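Short chain dehydrogenase/reductase (Acinetobacter baumannii, PDB 4IUY) probably catalyses NAD(P)(H)-dependent oxidation or reduction of an unspecified substrate, as a Rossmann-fold member of the short-chain dehydrogenase/reductase family. Local coordinates at residues D[117-121]-D[122-126]; D[132-135]-D[136-140]; D[173-176]-D[177-181]; D[185-188]-D[189-193]. One frame throughout, in Å; residues are numbered along the deposited sequence. Where two conformers were deposited one is given.

Contact 1 (D[117-121]-D[122-126]); sequences DTKRF and LDYND
K119 lies across the aromatic ring of Y124, on a loop that reverses through a type I beta turn at 120-123. The turn is closed by D123 N, which bonds to R120 O at 3.0 Å. CB of K119 makes a CH-pi contact. It sits 3.6 Å from the centroid of the Y124 ring, only 10° off the ring normal. CG is anti to the carbonyl carbon (chi1 -71°), starting an extended run along the ring past Y124 CE1, and CD comes within 3.9 Å of Y124 CD1. CD also passes D123 O at 3.8 Å. NZ ends in a salt bridge with D128, in the first turn of helix 126-153. N125 stands at the N-cap of that helix, and its OD1 takes the backbone N-H of D128. At the far end of the ring, Y124 OH bonds to G174 O. The ring is thus fixed at its tip and covered by K119 on one face. The side chains of R120 and D123, the turn's first and last residues, lie side by side, their guanidinium and carboxylate planes 82° apart. A salt bridge joins R120 NE to D123 OD2 at 3.2 Å; as a hydrogen bond it is weak and bent.

Contact 2 (D[132-135]-D[136-140]); sequences IVDT and NLKAP
I132 and N136 run alongside each other, one turn apart, and point the same way. The methyl CG2 of I132 touches the amide nitrogen ND2 of N136 at 3.3 Å. CG of N136 is anti to the carbonyl carbon (chi1 -67°), which folds the amide back over the I132 carbonyl. The bond to that carbonyl is made by the backbone: N136 N reaches I132 O at 2.9 Å. The amide ND2 bonds to V115 O. D134 and K138 also lie side by side, pointing the same way. The carboxylate oxygen D134 OD1 lies 4.0 Å from the methylene K138 CD; the charged ends do not touch. The K138 chain runs fully extended past the aspartate, and NZ ends in a salt bridge with D130 of the second subunit. Both pairs sit on helix 126-153 of the Rossmann fold, where the helix widens into a pi-type turn. Here V133 O accepts two backbone N-H groups, from L137 N at 2.8 Å and from K138 N at 3.2 Å. Next, A139 N reaches back five residues to D134 O. P140 has no N-H to give, so its ring carbon CD rests 3.4 Å from T135 O and the helix kinks. N136 probably corresponds to the conserved asparagine of classical short-chain dehydrogenases, whose helix is also kinked here. V133 and L137 touch more loosely, CG1 to CD2. L137 also packs against W129 of the second subunit, while T135 OG1 bonds back to K131 O, one turn earlier.

Contact 3 (D[173-176]-D[177-181]); sequences LGVS and PYCAS
V175 O accepts the backbone N-H of C179 at 3.0 Å, in a nearly straight bond of 172°. S176 O takes A180 N in the same way, also at 3.0 Å. These are the first turns of helix 176-196, and V175 is its N-cap residue. G174 before it turns the chain with a positive phi. P177 sits in the first turn and brings no N-H that would need an acceptor there. Side chains follow the turn. V175 CG2 rests 3.9 Å from C179 SG. V175 CB also lies 4.3 Å from Y178 CB. The tyrosine CG is anti to the backbone N (chi1 -176°), which carries the ring away from V175 toward N136 and S116. S181 turns back along the helix, and its hydroxyl gives a bond to Y178 O, 2.8 Å from OG. Y178 opens a Y-x-x-x-K sequence, the lysine following S181, so it is probably the active-site tyrosine. S181 OG also accepts from N136 ND2. This chemistry implies that one hydroxyl gives to the Y178 carbonyl and accepts from the asparagine of helix 126-153, so both its polar functions are used.

Contact 4 (D[185-188]-D[189-193]); sequences LRHL and TEVMA
H187 lays one face of its imidazole under the methyl CG2 of V191, 4.2 Å from the ring centroid. The edge of the same ring is used by E190. H187 CG, anti to the backbone N (chi1 -165°), puts it beside both. ND1 gives its hydrogen to E190 OE1 at 2.7 Å, with an angle of 165°. The carboxylate is turned 73° from the ring and is met on its anti side. NE2 bonds to S170 O of the second subunit, so the imidazole is held at both nitrogens. R186 comes to the same carboxylate on its extended chain. Its direct salt bridge, NH1 to E190 OE2, is long at 3.7 Å. A water lies in the guanidinium plane and bridges R186 NH1 to E190 OE1. The stronger partner of R186 is E262, reached through NE. On another face of the helix, L185 O accepts twice from T189, from N and from OG1, each at 2.8 Å. L188 CG packs on the selenium of selenomethionine M192 at 3.8 Å. This is helix 176-196, the crossover of the beta-alpha-beta unit between strands 159-163 and 202-208. T189 and M192 face strand 202-208, L185 and M192 touch strand 159-163, and L188 meets helix 126-153.

From the N terminus, contact 1 comes first, in the loop between strand 108-111 and helix 126-153. Contact 2 lies further along that helix. Contact 3 opens helix 176-196 after strand 159-163, and contact 4 continues it. The four are in series; none nests in or crosses another. Contact 1 closes a loop turn, contact 3 a helix entry; contacts 2 and 4 lie within helices. In space, the G174 carbonyl of contact 3 receives K119 N and Y124 OH of contact 1. I132 and N136 of contact 2 pack on P177 and Y178, and L137 packs on L185 of contact 4. The two helices are thus tied side by side, and all four contacts touch the second subunit.

Contact 1 (D[117-121]-D[122-126])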
# COMPACT_ATOMS: atom_id res chain seq x y z
N ASP D 117 -6.88 -20.11 -13.66
CA ASP D 117 -6.43 -21.47 -13.84
C ASP D 117 -5.60 -21.76 -12.60
O ASP D 117 -5.50 -20.92 -11.71
CB ASP D 117 -5.57 -21.60 -15.10
CG ASP D 117 -5.58 -23.01 -15.68
OD1 ASP D 117 -5.88 -23.98 -14.95
OD2 ASP D 117 -5.24 -23.17 -16.87
N THR D 118 -5.05 -22.95 -12.52
CA THR D 118 -4.12 -23.31 -11.47
C THR D 118 -2.97 -24.04 -12.11
O THR D 118 -3.15 -25.14 -12.61
CB THR D 118 -4.76 -24.21 -10.41
OG1 THR D 118 -5.90 -23.53 -9.85
CG2 THR D 118 -3.76 -24.49 -9.31
N LYS D 119 -1.82 -23.40 -12.14
CA LYS D 119 -0.62 -23.99 -12.72
C LYS D 119 0.57 -23.49 -11.96
O LYS D 119 0.57 -22.36 -11.47
CB LYS D 119 -0.45 -23.58 -14.19
CG LYS D 119 -1.44 -24.19 -15.15
CD LYS D 119 -0.97 -23.94 -16.56
CE LYS D 119 -1.91 -24.52 -17.57
NZ LYS D 119 -1.22 -24.60 -18.89
N ARG D 120 1.60 -24.32 -11.88
CA ARG D 120 2.87 -23.91 -11.33
C ARG D 120 3.36 -22.68 -12.08
O ARG D 120 2.97 -22.45 -13.24
CB ARG D 120 3.87 -25.06 -11.43
CG ARG D 120 3.38 -26.27 -10.65
CD ARG D 120 4.49 -27.26 -10.34
NE ARG D 120 4.37 -28.31 -11.32
CZ ARG D 120 3.79 -29.48 -11.09
NH1 ARG D 120 3.32 -29.77 -9.88
NH2 ARG D 120 3.71 -30.34 -12.07
N PHE D 121 4.17 -21.86 -11.41
CA PHE D 121 4.66 -20.64 -12.03
C PHE D 121 5.27 -20.90 -13.41
O PHE D 121 4.97 -20.18 -14.36
CB PHE D 121 5.67 -19.90 -11.14
CG PHE D 121 6.28 -18.72 -11.83
CD1 PHE D 121 5.58 -17.53 -11.93
CD2 PHE D 121 7.53 -18.82 -12.44
CE1 PHE D 121 6.12 -16.46 -12.61
CE2 PHE D 121 8.08 -17.76 -13.11
CZ PHE D 121 7.37 -16.57 -13.20
N LEU D 122 6.09 -21.94 -13.51
CA LEU D 122 6.80 -22.27 -14.74
C LEU D 122 5.97 -23.04 -15.79
O LEU D 122 6.47 -23.28 -16.89
CB LEU D 122 8.09 -23.04 -14.42
CG LEU D 122 9.18 -22.30 -13.63
CD1 LEU D 122 10.30 -23.26 -13.28
CD2 LEU D 122 9.73 -21.07 -14.38
N ASP D 123 4.76 -23.47 -15.45
CA ASP D 123 3.94 -24.25 -16.37
C ASP D 123 2.99 -23.39 -17.20
O ASP D 123 2.45 -23.83 -18.21
CB ASP D 123 3.11 -25.31 -15.64
CG ASP D 123 3.96 -26.35 -14.96
OD1 ASP D 123 5.16 -26.44 -15.27
OD2 ASP D 123 3.39 -27.13 -14.15
N TYR D 124 2.75 -22.16 -16.75
CA TYR D 124 1.90 -21.24 -17.50
C TYR D 124 2.53 -20.88 -18.86
O TYR D 124 3.70 -20.50 -18.92
CB TYR D 124 1.67 -19.96 -16.70
CG TYR D 124 0.53 -20.01 -15.73
CD1 TYR D 124 -0.79 -20.02 -16.19
CD2 TYR D 124 0.76 -20.00 -14.35
CE1 TYR D 124 -1.86 -20.05 -15.31
CE2 TYR D 124 -0.30 -20.03 -13.46
CZ TYR D 124 -1.61 -20.05 -13.95
OH TYR D 124 -2.69 -20.08 -13.10
N ASN D 125 1.76 -20.98 -19.94
CA ASN D 125 2.27 -20.60 -21.26
C ASN D 125 1.68 -19.29 -21.82
O ASN D 125 0.80 -18.66 -21.20
CB ASN D 125 2.12 -21.73 -22.28
CG ASN D 125 0.68 -22.16 -22.49
OD1 ASN D 125 -0.22 -21.33 -22.67
ND2 ASN D 125 0.45 -23.47 -22.46
N ASP D 126 2.17 -18.91 -23.00
CA ASP D 126 1.78 -17.67 -23.66
C ASP D 126 0.26 -17.65 -23.91
O ASP D 126 -0.38 -16.60 -23.80
CB ASP D 126 2.52 -17.49 -25.00
CG ASP D 126 4.02 -17.17 -24.84
OD1 ASP D 126 4.44 -16.67 -23.79
OD2 ASP D 126 4.77 -17.38 -25.81

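Contact 2 (D[132-135]-D[136-140])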
# COMPACT_ATOMS: atom_id res chain seq x y z
N ILE D 132 -5.86 -15.10 -19.73
CA ILE D 132 -6.10 -14.58 -18.39
C ILE D 132 -5.94 -13.06 -18.32
O ILE D 132 -6.79 -12.36 -17.75
CB ILE D 132 -5.20 -15.29 -17.38
CG1 ILE D 132 -5.65 -16.73 -17.25
CG2 ILE D 132 -5.21 -14.57 -16.01
CD1 ILE D 132 -4.62 -17.61 -16.61
N VAL D 133 -4.86 -12.54 -18.89
CA VAL D 133 -4.59 -11.12 -18.82
C VAL D 133 -5.50 -10.29 -19.73
O VAL D 133 -6.00 -9.23 -19.30
CB VAL D 133 -3.08 -10.82 -19.07
CG1 VAL D 133 -2.83 -9.34 -19.00
CG2 VAL D 133 -2.22 -11.54 -18.01
N ASP D 134 -5.78 -10.78 -20.95
CA ASP D 134 -6.69 -10.07 -21.86
C ASP D 134 -8.10 -10.00 -21.33
O ASP D 134 -8.74 -8.95 -21.41
CB ASP D 134 -6.71 -10.67 -23.26
CG ASP D 134 -5.40 -10.48 -23.98
OD1 ASP D 134 -4.53 -9.78 -23.42
OD2 ASP D 134 -5.25 -11.02 -25.09
N THR D 135 -8.57 -11.11 -20.78
CA THR D 135 -9.89 -11.17 -20.16
C THR D 135 -9.97 -10.35 -18.86
O THR D 135 -10.95 -9.64 -18.64
CB THR D 135 -10.28 -12.62 -19.84
OG1 THR D 135 -10.48 -13.35 -21.07
CG2 THR D 135 -11.58 -12.66 -19.01
N ASN D 136 -8.95 -10.44 -18.01
CA ASN D 136 -9.02 -9.81 -16.70
C ASN D 136 -8.67 -8.34 -16.67
O ASN D 136 -9.13 -7.61 -15.79
CB ASN D 136 -8.16 -10.54 -15.66
CG ASN D 136 -8.67 -11.94 -15.34
OD1 ASN D 136 -9.85 -12.22 -15.49
ND2 ASN D 136 -7.79 -12.81 -14.89
N LEU D 137 -7.88 -7.90 -17.65
CA LEU D 137 -7.34 -6.53 -17.63
C LEU D 137 -7.61 -5.78 -18.95
O LEU D 137 -8.15 -4.67 -18.94
CB LEU D 137 -5.85 -6.55 -17.33
CG LEU D 137 -5.09 -5.22 -17.41
CD1 LEU D 137 -5.65 -4.15 -16.44
CD2 LEU D 137 -3.61 -5.44 -17.15
N LYS D 138 -7.26 -6.38 -20.07
CA LYS D 138 -7.47 -5.67 -21.34
C LYS D 138 -8.94 -5.44 -21.67
O LYS D 138 -9.31 -4.36 -22.11
CB LYS D 138 -6.78 -6.37 -22.49
CG LYS D 138 -6.82 -5.57 -23.78
CD LYS D 138 -6.05 -6.31 -24.85
CE LYS D 138 -6.21 -5.63 -26.21
NZ LYS D 138 -5.62 -6.46 -27.30
N ALA D 139 -9.77 -6.46 -21.50
CA ALA D 139 -11.19 -6.31 -21.81
C ALA D 139 -11.93 -5.25 -20.98
O ALA D 139 -12.64 -4.42 -21.56
CB ALA D 139 -11.92 -7.65 -21.77
N PRO D 140 -11.77 -5.27 -19.64
CA PRO D 140 -12.42 -4.23 -18.84
C PRO D 140 -11.99 -2.83 -19.28
O PRO D 140 -12.81 -1.91 -19.25
CB PRO D 140 -11.93 -4.52 -17.41
CG PRO D 140 -11.54 -5.94 -17.43
CD PRO D 140 -11.06 -6.25 -18.79

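Contact 3 (D[173-176]-D[177-181])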
# COMPACT_ATOMS: atom_id res chain seq x y z
N LEU D 173 -0.62 -19.25 -4.48
CA LEU D 173 0.17 -20.12 -5.35
C LEU D 173 -0.61 -20.57 -6.57
O LEU D 173 -1.80 -20.86 -6.47
CB LEU D 173 0.61 -21.35 -4.58
CG LEU D 173 1.47 -21.01 -3.37
CD1 LEU D 173 1.83 -22.29 -2.68
CD2 LEU D 173 2.70 -20.23 -3.79
N GLY D 174 0.06 -20.67 -7.71
CA GLY D 174 -0.53 -21.26 -8.89
C GLY D 174 -1.42 -20.31 -9.68
O GLY D 174 -2.19 -20.74 -10.52
N VAL D 175 -1.35 -19.01 -9.37
CA VAL D 175 -2.27 -18.04 -9.99
C VAL D 175 -1.55 -16.76 -10.43
O VAL D 175 -2.12 -15.67 -10.41
CB VAL D 175 -3.42 -17.69 -9.02
CG1 VAL D 175 -4.35 -18.89 -8.86
CG2 VAL D 175 -2.86 -17.26 -7.64
N SER D 176 -0.30 -16.90 -10.84
CA SER D 176 0.51 -15.73 -11.20
C SER D 176 -0.08 -14.78 -12.27
O SER D 176 -0.09 -13.56 -12.06
CB SER D 176 1.97 -16.14 -11.50
OG SER D 176 2.03 -17.38 -12.17
N PRO D 177 -0.59 -15.31 -13.40
CA PRO D 177 -1.14 -14.35 -14.37
C PRO D 177 -2.37 -13.62 -13.83
O PRO D 177 -2.52 -12.42 -14.08
CB PRO D 177 -1.52 -15.23 -15.58
CG PRO D 177 -0.69 -16.49 -15.41
CD PRO D 177 -0.62 -16.69 -13.92
N TYR D 178 -3.20 -14.32 -13.06
CA TYR D 178 -4.38 -13.72 -12.44
C TYR D 178 -3.97 -12.57 -11.48
O TYR D 178 -4.55 -11.49 -11.53
CB TYR D 178 -5.16 -14.80 -11.71
CG TYR D 178 -6.46 -14.38 -11.07
CD1 TYR D 178 -7.66 -14.46 -11.78
CD2 TYR D 178 -6.50 -13.94 -9.74
CE1 TYR D 178 -8.84 -14.11 -11.21
CE2 TYR D 178 -7.69 -13.59 -9.15
CZ TYR D 178 -8.87 -13.69 -9.90
OH TYR D 178 -10.08 -13.36 -9.34
N CYS D 179 -3.00 -12.83 -10.60
CA CYS D 179 -2.48 -11.80 -9.68
C CYS D 179 -1.93 -10.60 -10.43
O CYS D 179 -2.20 -9.46 -10.05
CB CYS D 179 -1.37 -12.36 -8.77
SG CYS D 179 -2.04 -13.49 -7.51
N ALA D 180 -1.15 -10.84 -11.49
CA ALA D 180 -0.60 -9.72 -12.25
C ALA D 180 -1.73 -8.87 -12.86
O ALA D 180 -1.69 -7.63 -12.81
CB ALA D 180 0.37 -10.22 -13.32
N SER D 181 -2.73 -9.54 -13.44
CA SER D 181 -3.80 -8.85 -14.14
C SER D 181 -4.67 -8.05 -13.17
O SER D 181 -5.05 -6.90 -13.45
CB SER D 181 -4.62 -9.84 -14.99
OG SER D 181 -5.33 -10.76 -14.17

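Contact 4 (D[185-188]-D[189-193])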
# COMPACT_ATOMS: atom_id res chain seq x y z
N LEU D 185 -5.39 -4.14 -13.01
CA LEU D 185 -6.72 -3.56 -13.04
C LEU D 185 -6.94 -2.62 -11.86
O LEU D 185 -7.51 -1.53 -12.02
CB LEU D 185 -7.79 -4.66 -13.07
CG LEU D 185 -9.24 -4.20 -13.15
CD1 LEU D 185 -9.48 -3.33 -14.37
CD2 LEU D 185 -10.23 -5.37 -13.08
N ARG D 186 -6.41 -3.00 -10.70
CA ARG D 186 -6.52 -2.16 -9.51
C ARG D 186 -5.89 -0.79 -9.74
O ARG D 186 -6.50 0.24 -9.45
CB ARG D 186 -5.87 -2.81 -8.28
CG ARG D 186 -6.03 -1.98 -7.01
CD ARG D 186 -5.23 -2.57 -5.85
NE ARG D 186 -5.74 -2.04 -4.58
CZ ARG D 186 -5.35 -0.89 -4.04
NH1 ARG D 186 -4.42 -0.14 -4.63
NH2 ARG D 186 -5.90 -0.50 -2.89
N HIS D 187 -4.68 -0.76 -10.28
CA HIS D 187 -4.06 0.54 -10.48
C HIS D 187 -4.71 1.33 -11.62
O HIS D 187 -4.76 2.57 -11.57
CB HIS D 187 -2.56 0.40 -10.72
CG HIS D 187 -1.80 1.68 -10.59
ND1 HIS D 187 -2.11 2.63 -9.64
CD2 HIS D 187 -0.71 2.15 -11.25
CE1 HIS D 187 -1.27 3.64 -9.74
NE2 HIS D 187 -0.40 3.37 -10.69
N LEU D 188 -5.21 0.61 -12.63
CA LEU D 188 -5.91 1.23 -13.75
C LEU D 188 -7.18 1.91 -13.26
O LEU D 188 -7.55 2.98 -13.73
CB LEU D 188 -6.23 0.20 -14.84
CG LEU D 188 -6.86 0.76 -16.14
CD1 LEU D 188 -5.92 1.80 -16.74
CD2 LEU D 188 -7.16 -0.32 -17.15
N THR D 189 -7.84 1.28 -12.30
CA THR D 189 -8.99 1.87 -11.65
C THR D 189 -8.62 3.27 -11.09
O THR D 189 -9.31 4.26 -11.35
CB THR D 189 -9.53 0.94 -10.54
OG1 THR D 189 -9.86 -0.34 -11.10
CG2 THR D 189 -10.74 1.54 -9.86
N GLU D 190 -7.50 3.35 -10.39
CA GLU D 190 -7.02 4.63 -9.84
C GLU D 190 -6.70 5.64 -10.93
O GLU D 190 -7.06 6.83 -10.82
CB GLU D 190 -5.79 4.41 -8.97
CG GLU D 190 -6.06 3.44 -7.80
CD GLU D 190 -4.81 3.06 -6.98
OE1 GLU D 190 -3.83 2.52 -7.56
OE2 GLU D 190 -4.82 3.34 -5.76
N VAL D 191 -6.00 5.18 -11.96
CA VAL D 191 -5.59 6.04 -13.08
C VAL D 191 -6.82 6.54 -13.86
O VAL D 191 -6.92 7.72 -14.18
CB VAL D 191 -4.59 5.30 -14.03
CG1 VAL D 191 -4.29 6.12 -15.25
CG2 VAL D 191 -3.30 4.98 -13.30
N MSE D 192 -7.77 5.64 -14.12
CA MSE D 192 -9.01 6.01 -14.78
C MSE D 192 -9.79 6.99 -13.93
O MSE D 192 -10.39 7.93 -14.45
CB MSE D 192 -9.85 4.78 -15.08
CG MSE D 192 -9.32 3.89 -16.19
SE MSE D 192 -10.41 2.23 -16.31
CE MSE D 192 -12.17 3.02 -16.14
N ALA D 193 -9.78 6.80 -12.62
CA ALA D 193 -10.53 7.70 -11.76
C ALA D 193 -10.04 9.13 -11.98
O ALA D 193 -10.85 10.07 -12.12
CB ALA D 193 -10.38 7.31 -10.35
O HOH W 1 -3.26 -0.30 -7.19